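Local coordinates for protein peptidase S8 and S53, subtilisin, kexin, sedolisin (Mycobacterium smegmatis, PDB 4KG7) that probably acts as a subtilisin-like serine endopeptidase, the MycP3 mycosin of the ESX-3 type VII secretion system of mycobacteria, at residues A14-T19 with Q192-A197; I133-P138 with A155-T160; D207-A212 with L331-F336; P231-T236 with P359-G364; S302-L305 with R311-P314. All blocks are in the same frame, centred on the assembly; numbering follows the deposited sequence.

Interaction 1 of 5, residues A14-T19 with Q192-A197; sequences APPPGT and QSVLGA
Val-194 turns its CG1 methyl anti to the backbone N (chi1 175°), beside its own carbonyl carbon, and this swing carries the methyl off helix 193-205 and against the ring of Pro-16. The methyl meets the ring broadside: CG1 of Val-194 lies 3.7 Å from CD of Pro-16 and almost as near its CB and CG, so three ring carbons share one methyl group. One turn further along the helix, CB of Ala-197 is directed at the proline-rich segment. It packs on backbone as much as on side chain, lying 3.7 Å from Pro-15 N and 3.7 Å from the carbonyl oxygen Ala-14 O. The ring of Pro-15 completes the fit at its CB, which stands 3.9 Å from Ala-197 O.

No hydrogen bond joins the two segments here; the contact is van der Waals packing, with backbone atoms taking part, and a small one. Ala-14 to Pro-17 hold the extended angles of the polyproline II conformation. Pro-16 also rests on Ala-162 and Val-166 of helix 150-170, which places it in the groove between two helices. The contact thus illustrates a proline-rich N-terminal extension laid over the helical flank of a subtilisin-fold domain, away from the predicted charge-relay residues.

Interaction 2 of 5, residues I133-P138 with A155-T160; sequences IRQNSP and ASDAET
Gln-135, with the largest share of the buried surface, reaches from the end of strand 129-134 to Asp-157 and Thr-160 on helix 150-170. In the subtilisin fold these elements open a beta-alpha-beta crossover, whose chain returns to the parallel sheet as strand 175-178. The glutamine gets there by a bent chain: CG lies anti to the backbone N, and a turn at chi2 (-90°) brings the amide to the helix. Its NE2 donates to Thr-160 OG1 at 2.9 Å, with the hydroxyl tilted out of the amide plane and the hydrogen bond bent, at 141°. A weak bond runs from NE2 to Asp-157 OD1 at 3.1 Å, where the amide and carboxylate planes stand steeply to one another; it is uncertain, because the model crowds that oxygen.

Asp-157 has its firmer partner elsewhere, in a hydrogen bond between OD2 and Thr-182 OG1. It is thus the Thr-160 hydroxyl that chiefly ties the glutamine amide to the helix. The Gln-135 side chain lies about 7 Å from that of Asp-73, the predicted charge-relay aspartate, without touching it. Backbone joins in through one water, which donates to Gln-135 O at 2.7 Å and lies 2.7 Å from Thr-160 OG1 in a second hydrogen bond.

Interaction 3 of 5, residues D207-A212 with L331-F336; sequences DAVIVA and LVRSKF
Arg-333 slides past Val-209 in the opposite direction, and the valine methyl CG2 comes to lie over one face of the guanidinium, 4.0 Å from NH1. The pair belongs to the alpha/beta core of the subtilisin fold, where helix 318-335, whose first turn carries the predicted nucleophile Ser-319, packs against the central parallel sheet. Arg-333 sits in its last turn and sends its side chain to the start of strand 209-213. A bend at chi3 (81°) turns the guanidinium toward the corner that links helix 193-205 to this strand.

That corner is Asp-207, the first residue to leave the helix and one with positive phi. The arginine takes hold of it end-on with two nitrogens, one to the backbone and one to the side chain. NH1 of Arg-333 donates to Asp-207 O at 2.8 Å, nearly straight at 172°, with the oxygen in the guanidinium plane. NH2 makes a salt bridge to Asp-207 OD2 at 2.9 Å; it meets OD2 from above the carboxylate plane, and the two flat groups stand 76° apart.

Each nitrogen has a further acceptor: Arg-174 O for NH1 and Leu-339 O for NH2. The buried guanidinium thus meets three carbonyl oxygens and a carboxylate, which would be expected to favour the protonated arginine. The carboxylate also serves two partners, for while OD2 takes the salt bridge, OD1 accepts from the backbone N of Ala-341, the first residue of helix 341-350.

Interaction 4 of 5, residues P231-T236 with P359-G364; sequences PLPSGT and PSNLIG
Asn-361 ND2 is gripped from more than one quarter while it rests against the ring of Pro-233. It donates to a water at 2.9 Å, and that water in turn lies 2.8 Å from Pro-231 O, to which it donates, although other acceptors compete for its protons. The firmer partner of ND2 lies elsewhere, in a hydrogen bond to Arg-241 O. No direct hydrogen bond spans the two loops, so the water carries the polar link between them.

The rest is van der Waals contact. CB of Asn-361 is directed at residues 231-236, and the CD-CG edge of the Pro-233 ring lies over one face of the amide: Pro-233 CD is 3.5 Å from Asn-361 ND2 and 3.7 Å from Asn-361 CG. Leu-232 passes alongside in the opposite direction, its CD2 methyl 4.2 Å from Asn-361 CB.

The asparagine's own loop is tightly folded. Ser-360 OG accepts from Leu-362 N at 2.9 Å and from Ile-363 N at 3.0 Å, an ST turn and ST motif in one. Backbone bonds in both directions between Ser-360 and Gly-364 close the turn, within which Asn-361 directly follows Ser-360.

The contact is peripheral, its centre about 21 Å from the chain centre. It joins the long loop between strands 209-213 and 248-251 to the one between helices 341-350 and 370-375, while Asn-361 is also backbone hydrogen-bonded to Gly-278, just before strand 281-286.

Interaction 5 of 5, residues S302-L305 with R311-P314; sequences SNAL and RLVP
A beta hairpin near the predicted catalytic residues pairs Leu-305 with Val-313 as an antiparallel hydrogen-bonded pair. The two backbones exchange bonds in both directions: Leu-305 N donates to Val-313 O at 3.0 Å, and Val-313 N returns one to Leu-305 O at 2.9 Å. The first comes in nearly along the C=O axis, whereas the second arrives tilted from the carbonyl plane. Each oxygen takes a weaker CA-H contact as well, Val-313 O from Ala-304 CA at 3.1 Å and Leu-305 O from Leu-312 CA at 3.4 Å.

Side chains divide between the faces. Leu-305 and Val-313 share one of them, and the CG2 methyl of Val-313, set between its backbone N and carbonyl carbon, lies 3.4 Å from Leu-305 O. Leu-312 belongs with Ala-304, their CB atoms 4.0 Å apart, and its CD2 methyl folds back to 3.5 Å from Leu-305 C.

Next to the pair the strand is irregular. Asn-303 and Ala-304 both face Ser-36, a classic beta bulge, and the Asn-303 side chain is fixed by Leu-38 N and Thr-41. Strand 301-306 lies centrally in its small antiparallel sheet, between strands 292-293 and 312-314, with Leu-305 about 6 Å, side chain to side chain, from His-104, which begins helix 104-113; beyond strand 312-314 the chain runs on into helix 318-335.

From the N terminus, interaction 1 closes the widest loop, bringing the proline-rich extension back to helix 193-205. Interaction 2 is nested inside it, a short closure between strand 129-134 and helix 150-170; the centres of interactions 1 and 2 are 13 Å apart. Interaction 3 opens only after these have closed and ties strand 209-213 to the end of helix 318-335; like interaction 2, it reaches the central parallel sheet. Interaction 4 crosses it, its segments alternating with those of interaction 3 along the chain, and joins two outer loops. Interaction 5, a hairpin, is nested within both and lies across the chain's centre from interactions 1 and 3.

Interaction 1 of 5, residues A14-T19 with Q192-A197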
# COMPACT_ATOMS: atom_id res chain seq x y z
N ALA A 14 21.86 -12.07 -1.21
CA ALA A 14 21.21 -12.15 0.10
C ALA A 14 20.21 -11.01 0.32
O ALA A 14 20.35 -9.94 -0.25
CB ALA A 14 22.25 -12.12 1.20
N PRO A 15 19.20 -11.25 1.15
CA PRO A 15 18.41 -10.09 1.55
C PRO A 15 19.28 -9.11 2.33
O PRO A 15 20.30 -9.51 2.91
CB PRO A 15 17.30 -10.69 2.41
CG PRO A 15 17.72 -12.05 2.78
CD PRO A 15 18.79 -12.48 1.83
N PRO A 16 18.91 -7.82 2.32
CA PRO A 16 19.63 -6.87 3.13
C PRO A 16 19.29 -7.03 4.61
O PRO A 16 18.28 -7.68 4.93
CB PRO A 16 19.13 -5.53 2.59
CG PRO A 16 17.71 -5.83 2.28
CD PRO A 16 17.67 -7.22 1.76
N PRO A 17 20.09 -6.43 5.50
CA PRO A 17 19.67 -6.23 6.89
C PRO A 17 18.46 -5.28 6.99
O PRO A 17 18.17 -4.53 6.04
CB PRO A 17 20.91 -5.60 7.52
CG PRO A 17 21.55 -4.85 6.43
CD PRO A 17 21.34 -5.71 5.20
N GLY A 18 17.74 -5.33 8.11
CA GLY A 18 16.64 -4.42 8.38
C GLY A 18 16.99 -3.14 9.14
O GLY A 18 16.13 -2.49 9.68
N THR A 19 18.27 -2.78 9.15
CA THR A 19 18.76 -1.55 9.74
C THR A 19 17.94 -0.39 9.25
O THR A 19 17.59 -0.32 8.06
CB THR A 19 20.23 -1.33 9.30
OG1 THR A 19 20.98 -2.53 9.53
CG2 THR A 19 20.92 -0.17 10.01
N GLN A 192 17.23 -5.11 -9.43
CA GLN A 192 16.57 -5.00 -8.14
C GLN A 192 16.74 -6.28 -7.36
O GLN A 192 15.85 -6.67 -6.57
CB GLN A 192 15.09 -4.74 -8.32
CG GLN A 192 14.79 -3.43 -9.02
CD GLN A 192 13.31 -3.20 -9.16
OE1 GLN A 192 12.49 -3.82 -8.49
NE2 GLN A 192 12.95 -2.27 -10.06
N SER A 193 17.88 -6.96 -7.54
CA SER A 193 18.09 -8.23 -6.85
C SER A 193 17.95 -8.14 -5.32
O SER A 193 17.45 -9.04 -4.69
CB SER A 193 19.45 -8.82 -7.22
OG SER A 193 20.49 -7.88 -6.99
N VAL A 194 18.42 -7.05 -4.72
CA VAL A 194 18.35 -6.91 -3.26
C VAL A 194 16.90 -6.75 -2.80
O VAL A 194 16.47 -7.33 -1.81
CB VAL A 194 19.27 -5.78 -2.74
CG1 VAL A 194 19.09 -5.60 -1.23
CG2 VAL A 194 20.71 -6.14 -3.04
N LEU A 195 16.15 -5.92 -3.50
CA LEU A 195 14.73 -5.75 -3.19
C LEU A 195 13.96 -7.06 -3.39
O LEU A 195 13.14 -7.45 -2.55
CB LEU A 195 14.12 -4.61 -4.05
CG LEU A 195 12.61 -4.35 -3.85
CD1 LEU A 195 12.24 -3.99 -2.40
CD2 LEU A 195 12.15 -3.25 -4.79
N GLY A 196 14.20 -7.71 -4.51
CA GLY A 196 13.62 -9.02 -4.73
C GLY A 196 13.93 -9.98 -3.60
O GLY A 196 13.04 -10.68 -3.10
N ALA A 197 15.18 -10.01 -3.16
CA ALA A 197 15.59 -10.89 -2.07
C ALA A 197 14.84 -10.57 -0.78
O ALA A 197 14.43 -11.46 -0.04
CB ALA A 197 17.08 -10.82 -1.84

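Interaction 2 of 5, residues I133-P138 with A155-T160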
# COMPACT_ATOMS: atom_id res chain seq x y z
N ILE A 133 6.66 2.33 9.89
CA ILE A 133 8.05 2.51 9.44
C ILE A 133 8.02 3.64 8.42
O ILE A 133 7.39 3.51 7.36
CB ILE A 133 8.60 1.23 8.77
CG1 ILE A 133 8.62 0.08 9.78
CG2 ILE A 133 10.00 1.46 8.23
CD1 ILE A 133 8.91 -1.27 9.13
N ARG A 134 8.65 4.75 8.73
CA ARG A 134 8.69 5.83 7.75
C ARG A 134 9.81 5.53 6.76
O ARG A 134 10.99 5.66 7.06
CB ARG A 134 8.89 7.24 8.35
CG ARG A 134 8.94 8.29 7.24
CD ARG A 134 8.75 9.72 7.69
NE ARG A 134 9.88 10.22 8.46
CZ ARG A 134 9.98 11.47 8.87
NH1 ARG A 134 9.07 12.37 8.52
NH2 ARG A 134 11.04 11.84 9.60
N GLN A 135 9.42 5.14 5.56
CA GLN A 135 10.36 4.76 4.52
C GLN A 135 10.61 5.85 3.51
O GLN A 135 11.65 5.84 2.83
CB GLN A 135 9.87 3.45 3.84
CG GLN A 135 10.74 2.92 2.72
CD GLN A 135 10.35 3.46 1.35
OE1 GLN A 135 9.21 3.91 1.12
NE2 GLN A 135 11.31 3.48 0.42
N ASN A 136 9.68 6.79 3.39
CA ASN A 136 9.89 7.90 2.46
C ASN A 136 9.07 9.10 2.77
O ASN A 136 8.11 9.03 3.54
CB ASN A 136 9.66 7.47 1.01
CG ASN A 136 10.61 8.20 0.02
OD1 ASN A 136 11.29 9.25 0.31
ND2 ASN A 136 10.67 7.63 -1.19
N SER A 137 9.48 10.23 2.22
CA SER A 137 8.70 11.46 2.29
C SER A 137 9.19 12.37 1.19
O SER A 137 10.38 12.64 1.13
CB SER A 137 8.88 12.18 3.62
OG SER A 137 8.33 13.52 3.50
N PRO A 138 8.27 12.85 0.34
CA PRO A 138 8.68 13.85 -0.66
C PRO A 138 8.97 15.21 -0.10
O PRO A 138 9.40 16.11 -0.87
CB PRO A 138 7.47 13.94 -1.59
CG PRO A 138 6.33 13.45 -0.82
CD PRO A 138 6.85 12.50 0.23
N ALA A 155 16.55 4.54 -7.19
CA ALA A 155 17.50 3.59 -6.64
C ALA A 155 17.57 3.77 -5.14
O ALA A 155 17.57 2.79 -4.40
CB ALA A 155 18.87 3.78 -7.25
N SER A 156 17.57 5.02 -4.70
CA SER A 156 17.62 5.34 -3.25
C SER A 156 16.37 4.79 -2.55
O SER A 156 16.41 4.27 -1.41
CB SER A 156 17.75 6.85 -3.04
OG SER A 156 17.51 7.20 -1.67
N ASP A 157 15.25 4.92 -3.22
CA ASP A 157 13.99 4.47 -2.67
C ASP A 157 13.93 2.95 -2.56
O ASP A 157 13.41 2.39 -1.60
CB ASP A 157 12.85 4.96 -3.53
CG ASP A 157 11.55 4.81 -2.85
OD1 ASP A 157 11.30 5.58 -1.87
OD2 ASP A 157 10.78 3.92 -3.26
N ALA A 158 14.46 2.26 -3.56
CA ALA A 158 14.47 0.79 -3.51
C ALA A 158 15.36 0.31 -2.37
O ALA A 158 15.12 -0.74 -1.78
CB ALA A 158 14.94 0.21 -4.83
N GLU A 159 16.44 1.05 -2.12
CA GLU A 159 17.44 0.64 -1.15
C GLU A 159 16.82 0.69 0.24
O GLU A 159 16.99 -0.24 1.03
CB GLU A 159 18.69 1.53 -1.27
CG GLU A 159 19.90 1.06 -0.47
CD GLU A 159 19.83 1.38 1.03
OE1 GLU A 159 19.26 2.41 1.43
OE2 GLU A 159 20.41 0.58 1.80
N THR A 160 16.08 1.74 0.56
CA THR A 160 15.43 1.79 1.86
C THR A 160 14.21 0.87 1.92
O THR A 160 13.93 0.29 2.97
CB THR A 160 14.99 3.21 2.25
OG1 THR A 160 14.13 3.72 1.22
CG2 THR A 160 16.19 4.10 2.42
O HOH W 1 13.75 6.42 1.20
O HOH W 2 8.80 4.63 -1.57

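Interaction 3 of 5, residues D207-A212 with L331-F336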
# COMPACT_ATOMS: atom_id res chain seq x y z
N ASP A 207 6.75 -15.46 5.99
CA ASP A 207 5.34 -15.79 5.79
C ASP A 207 4.42 -14.58 5.90
O ASP A 207 3.28 -14.70 6.34
CB ASP A 207 4.87 -16.89 6.76
CG ASP A 207 3.50 -17.48 6.38
OD1 ASP A 207 3.30 -17.81 5.20
OD2 ASP A 207 2.66 -17.64 7.29
N ALA A 208 4.90 -13.41 5.45
CA ALA A 208 4.07 -12.20 5.48
C ALA A 208 3.33 -12.00 4.18
O ALA A 208 3.89 -12.22 3.11
CB ALA A 208 4.95 -10.99 5.75
N VAL A 209 2.06 -11.58 4.27
CA VAL A 209 1.33 -11.12 3.11
C VAL A 209 1.74 -9.67 2.82
O VAL A 209 1.54 -8.78 3.65
CB VAL A 209 -0.20 -11.16 3.36
CG1 VAL A 209 -0.94 -10.54 2.19
CG2 VAL A 209 -0.64 -12.60 3.54
N ILE A 210 2.31 -9.45 1.64
CA ILE A 210 2.80 -8.14 1.25
C ILE A 210 1.84 -7.58 0.22
O ILE A 210 1.55 -8.21 -0.79
CB ILE A 210 4.22 -8.20 0.65
CG1 ILE A 210 5.23 -8.92 1.58
CG2 ILE A 210 4.72 -6.80 0.30
CD1 ILE A 210 6.55 -9.20 0.89
N VAL A 211 1.33 -6.42 0.52
CA VAL A 211 0.33 -5.73 -0.30
C VAL A 211 0.91 -4.40 -0.75
O VAL A 211 1.40 -3.63 0.07
CB VAL A 211 -0.97 -5.47 0.53
CG1 VAL A 211 -2.04 -4.79 -0.29
CG2 VAL A 211 -1.51 -6.77 1.10
N ALA A 212 0.81 -4.13 -2.05
CA ALA A 212 1.38 -2.91 -2.65
C ALA A 212 0.37 -2.22 -3.55
O ALA A 212 -0.36 -2.86 -4.30
CB ALA A 212 2.64 -3.25 -3.44
N LEU A 331 -8.02 -9.26 8.56
CA LEU A 331 -9.25 -9.97 8.97
C LEU A 331 -9.11 -11.46 8.70
O LEU A 331 -9.45 -12.32 9.54
CB LEU A 331 -10.47 -9.43 8.24
CG LEU A 331 -10.86 -7.99 8.56
CD1 LEU A 331 -12.22 -7.67 7.93
CD2 LEU A 331 -10.81 -7.64 10.04
N VAL A 332 -8.65 -11.79 7.50
CA VAL A 332 -8.56 -13.18 7.05
C VAL A 332 -7.54 -13.94 7.90
O VAL A 332 -7.79 -15.06 8.31
CB VAL A 332 -8.23 -13.26 5.54
CG1 VAL A 332 -7.86 -14.68 5.13
CG2 VAL A 332 -9.43 -12.78 4.73
N ARG A 333 -6.38 -13.33 8.15
CA ARG A 333 -5.37 -14.03 8.96
C ARG A 333 -5.78 -14.21 10.41
O ARG A 333 -5.36 -15.20 11.03
CB ARG A 333 -4.01 -13.33 8.88
CG ARG A 333 -3.49 -13.15 7.47
CD ARG A 333 -1.98 -13.15 7.45
NE ARG A 333 -1.47 -14.52 7.47
CZ ARG A 333 -0.20 -14.83 7.21
NH1 ARG A 333 0.71 -13.88 7.05
NH2 ARG A 333 0.17 -16.09 7.18
N SER A 334 -6.60 -13.31 10.95
CA SER A 334 -7.11 -13.48 12.29
C SER A 334 -8.11 -14.63 12.36
O SER A 334 -8.07 -15.43 13.28
CB SER A 334 -7.77 -12.19 12.78
OG SER A 334 -8.30 -12.31 14.08
N LYS A 335 -9.01 -14.70 11.39
CA LYS A 335 -10.02 -15.76 11.38
C LYS A 335 -9.42 -17.12 11.08
O LYS A 335 -9.84 -18.14 11.67
CB LYS A 335 -11.14 -15.46 10.39
CG LYS A 335 -12.15 -16.60 10.38
CD LYS A 335 -13.49 -16.27 9.80
CE LYS A 335 -14.36 -17.50 9.88
NZ LYS A 335 -15.58 -17.39 9.04
N PHE A 336 -8.43 -17.13 10.18
CA PHE A 336 -7.79 -18.37 9.75
C PHE A 336 -6.29 -18.26 10.01
O PHE A 336 -5.49 -18.09 9.09
CB PHE A 336 -8.06 -18.61 8.28
CG PHE A 336 -9.50 -18.68 7.91
CD1 PHE A 336 -10.27 -19.78 8.23
CD2 PHE A 336 -10.08 -17.65 7.19
CE1 PHE A 336 -11.62 -19.82 7.88
CE2 PHE A 336 -11.40 -17.71 6.81
CZ PHE A 336 -12.17 -18.79 7.15

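Interaction 4 of 5, residues P231-T236 with P359-G364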
# COMPACT_ATOMS: atom_id res chain seq x y z
N PRO A 231 0.35 -1.43 -21.89
CA PRO A 231 -0.63 -1.99 -22.82
C PRO A 231 -1.32 -3.21 -22.23
O PRO A 231 -0.73 -3.99 -21.48
CB PRO A 231 0.20 -2.40 -24.05
CG PRO A 231 1.50 -1.71 -23.89
CD PRO A 231 1.71 -1.37 -22.46
N LEU A 232 -2.60 -3.35 -22.56
CA LEU A 232 -3.42 -4.40 -22.00
C LEU A 232 -3.12 -5.76 -22.65
O LEU A 232 -2.41 -5.81 -23.66
CB LEU A 232 -4.89 -4.02 -22.21
CG LEU A 232 -5.31 -2.70 -21.55
CD1 LEU A 232 -6.76 -2.47 -21.88
CD2 LEU A 232 -5.09 -2.74 -20.05
N PRO A 233 -3.65 -6.84 -22.08
CA PRO A 233 -3.46 -8.18 -22.63
C PRO A 233 -3.70 -8.20 -24.14
O PRO A 233 -4.66 -7.58 -24.62
CB PRO A 233 -4.52 -8.99 -21.87
CG PRO A 233 -4.46 -8.38 -20.50
CD PRO A 233 -4.45 -6.90 -20.84
N SER A 234 -2.83 -8.88 -24.90
CA SER A 234 -2.82 -8.80 -26.37
C SER A 234 -2.81 -10.16 -27.10
O SER A 234 -2.59 -10.23 -28.32
CB SER A 234 -1.61 -7.98 -26.82
OG SER A 234 -0.42 -8.55 -26.33
N GLY A 235 -3.04 -11.23 -26.35
CA GLY A 235 -3.10 -12.57 -26.93
C GLY A 235 -1.78 -13.17 -27.38
O GLY A 235 -1.77 -14.07 -28.23
N THR A 236 -0.66 -12.71 -26.81
CA THR A 236 0.66 -13.26 -27.13
C THR A 236 0.78 -14.66 -26.53
O THR A 236 0.57 -14.82 -25.33
CB THR A 236 1.79 -12.40 -26.56
OG1 THR A 236 1.67 -11.06 -27.07
CG2 THR A 236 3.16 -12.97 -26.90
N PRO A 359 -7.75 -12.44 -15.42
CA PRO A 359 -7.40 -11.24 -14.65
C PRO A 359 -7.28 -10.00 -15.53
O PRO A 359 -6.91 -10.05 -16.70
CB PRO A 359 -6.06 -11.59 -14.00
CG PRO A 359 -5.49 -12.62 -14.90
CD PRO A 359 -6.65 -13.42 -15.39
N SER A 360 -7.69 -8.89 -14.95
CA SER A 360 -7.63 -7.59 -15.57
C SER A 360 -6.28 -6.96 -15.23
O SER A 360 -5.82 -7.08 -14.10
CB SER A 360 -8.73 -6.74 -14.94
OG SER A 360 -8.55 -5.36 -15.22
N ASN A 361 -5.66 -6.27 -16.18
CA ASN A 361 -4.46 -5.52 -15.86
C ASN A 361 -4.78 -4.21 -15.13
O ASN A 361 -3.87 -3.51 -14.67
CB ASN A 361 -3.61 -5.29 -17.10
CG ASN A 361 -2.82 -6.53 -17.51
OD1 ASN A 361 -3.01 -7.65 -16.99
ND2 ASN A 361 -1.90 -6.33 -18.44
N LEU A 362 -6.06 -3.87 -15.04
CA LEU A 362 -6.47 -2.72 -14.23
C LEU A 362 -6.77 -3.12 -12.78
O LEU A 362 -6.34 -2.47 -11.85
CB LEU A 362 -7.68 -2.02 -14.86
CG LEU A 362 -7.47 -1.38 -16.22
CD1 LEU A 362 -8.85 -1.02 -16.78
CD2 LEU A 362 -6.55 -0.17 -16.14
N ILE A 363 -7.52 -4.19 -12.61
CA ILE A 363 -8.06 -4.54 -11.28
C ILE A 363 -7.83 -6.00 -10.88
O ILE A 363 -8.36 -6.45 -9.86
CB ILE A 363 -9.53 -4.11 -11.12
CG1 ILE A 363 -10.42 -4.85 -12.11
CG2 ILE A 363 -9.65 -2.60 -11.25
CD1 ILE A 363 -11.90 -4.61 -11.89
N GLY A 364 -7.04 -6.74 -11.65
CA GLY A 364 -6.69 -8.11 -11.27
C GLY A 364 -7.94 -8.97 -11.23
O GLY A 364 -8.72 -8.97 -12.19
O HOH W 3 -0.99 -3.59 -18.75

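Interaction 5 of 5, residues S302-L305 with R311-P314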
# COMPACT_ATOMS: atom_id res chain seq x y z
N SER A 302 -10.50 13.17 8.16
CA SER A 302 -10.16 14.06 7.03
C SER A 302 -10.39 13.35 5.71
O SER A 302 -10.50 12.13 5.63
CB SER A 302 -8.71 14.52 7.10
OG SER A 302 -7.89 13.36 7.09
N ASN A 303 -10.50 14.14 4.66
CA ASN A 303 -10.85 13.63 3.34
C ASN A 303 -10.31 14.49 2.21
O ASN A 303 -10.85 14.49 1.12
CB ASN A 303 -12.36 13.40 3.24
CG ASN A 303 -13.17 14.69 3.30
OD1 ASN A 303 -12.64 15.73 3.61
ND2 ASN A 303 -14.45 14.59 3.06
N ALA A 304 -9.26 15.26 2.48
CA ALA A 304 -8.70 16.15 1.46
C ALA A 304 -7.26 16.51 1.73
O ALA A 304 -6.81 16.46 2.87
CB ALA A 304 -9.52 17.43 1.34
N LEU A 305 -6.59 16.92 0.66
CA LEU A 305 -5.25 17.49 0.68
C LEU A 305 -5.18 18.69 -0.21
O LEU A 305 -5.94 18.78 -1.15
CB LEU A 305 -4.27 16.52 0.06
CG LEU A 305 -3.78 15.44 0.95
CD1 LEU A 305 -3.21 14.32 0.09
CD2 LEU A 305 -2.73 16.03 1.87
N ARG A 311 -5.74 24.72 -3.11
CA ARG A 311 -7.14 24.29 -3.14
C ARG A 311 -7.23 22.83 -2.74
O ARG A 311 -6.43 22.00 -3.18
CB ARG A 311 -7.74 24.50 -4.53
CG ARG A 311 -7.74 25.95 -4.97
CD ARG A 311 -8.46 26.90 -4.02
NE ARG A 311 -9.90 26.66 -3.95
CZ ARG A 311 -10.79 27.06 -4.86
NH1 ARG A 311 -10.39 27.74 -5.94
NH2 ARG A 311 -12.08 26.78 -4.70
N LEU A 312 -8.23 22.52 -1.92
CA LEU A 312 -8.36 21.15 -1.43
C LEU A 312 -8.97 20.25 -2.49
O LEU A 312 -9.83 20.67 -3.26
CB LEU A 312 -9.21 21.11 -0.17
CG LEU A 312 -8.56 21.68 1.09
CD1 LEU A 312 -9.57 21.63 2.23
CD2 LEU A 312 -7.31 20.90 1.46
N VAL A 313 -8.48 19.01 -2.53
CA VAL A 313 -8.96 18.00 -3.45
C VAL A 313 -9.16 16.72 -2.66
O VAL A 313 -8.49 16.50 -1.63
CB VAL A 313 -7.99 17.77 -4.62
CG1 VAL A 313 -7.87 19.04 -5.45
CG2 VAL A 313 -6.64 17.30 -4.12
N PRO A 314 -10.07 15.85 -3.13
CA PRO A 314 -10.32 14.60 -2.39
C PRO A 314 -9.10 13.69 -2.36
O PRO A 314 -8.16 13.82 -3.17
CB PRO A 314 -11.48 13.95 -3.16
CG PRO A 314 -12.12 15.05 -3.90
CD PRO A 314 -11.02 16.01 -4.24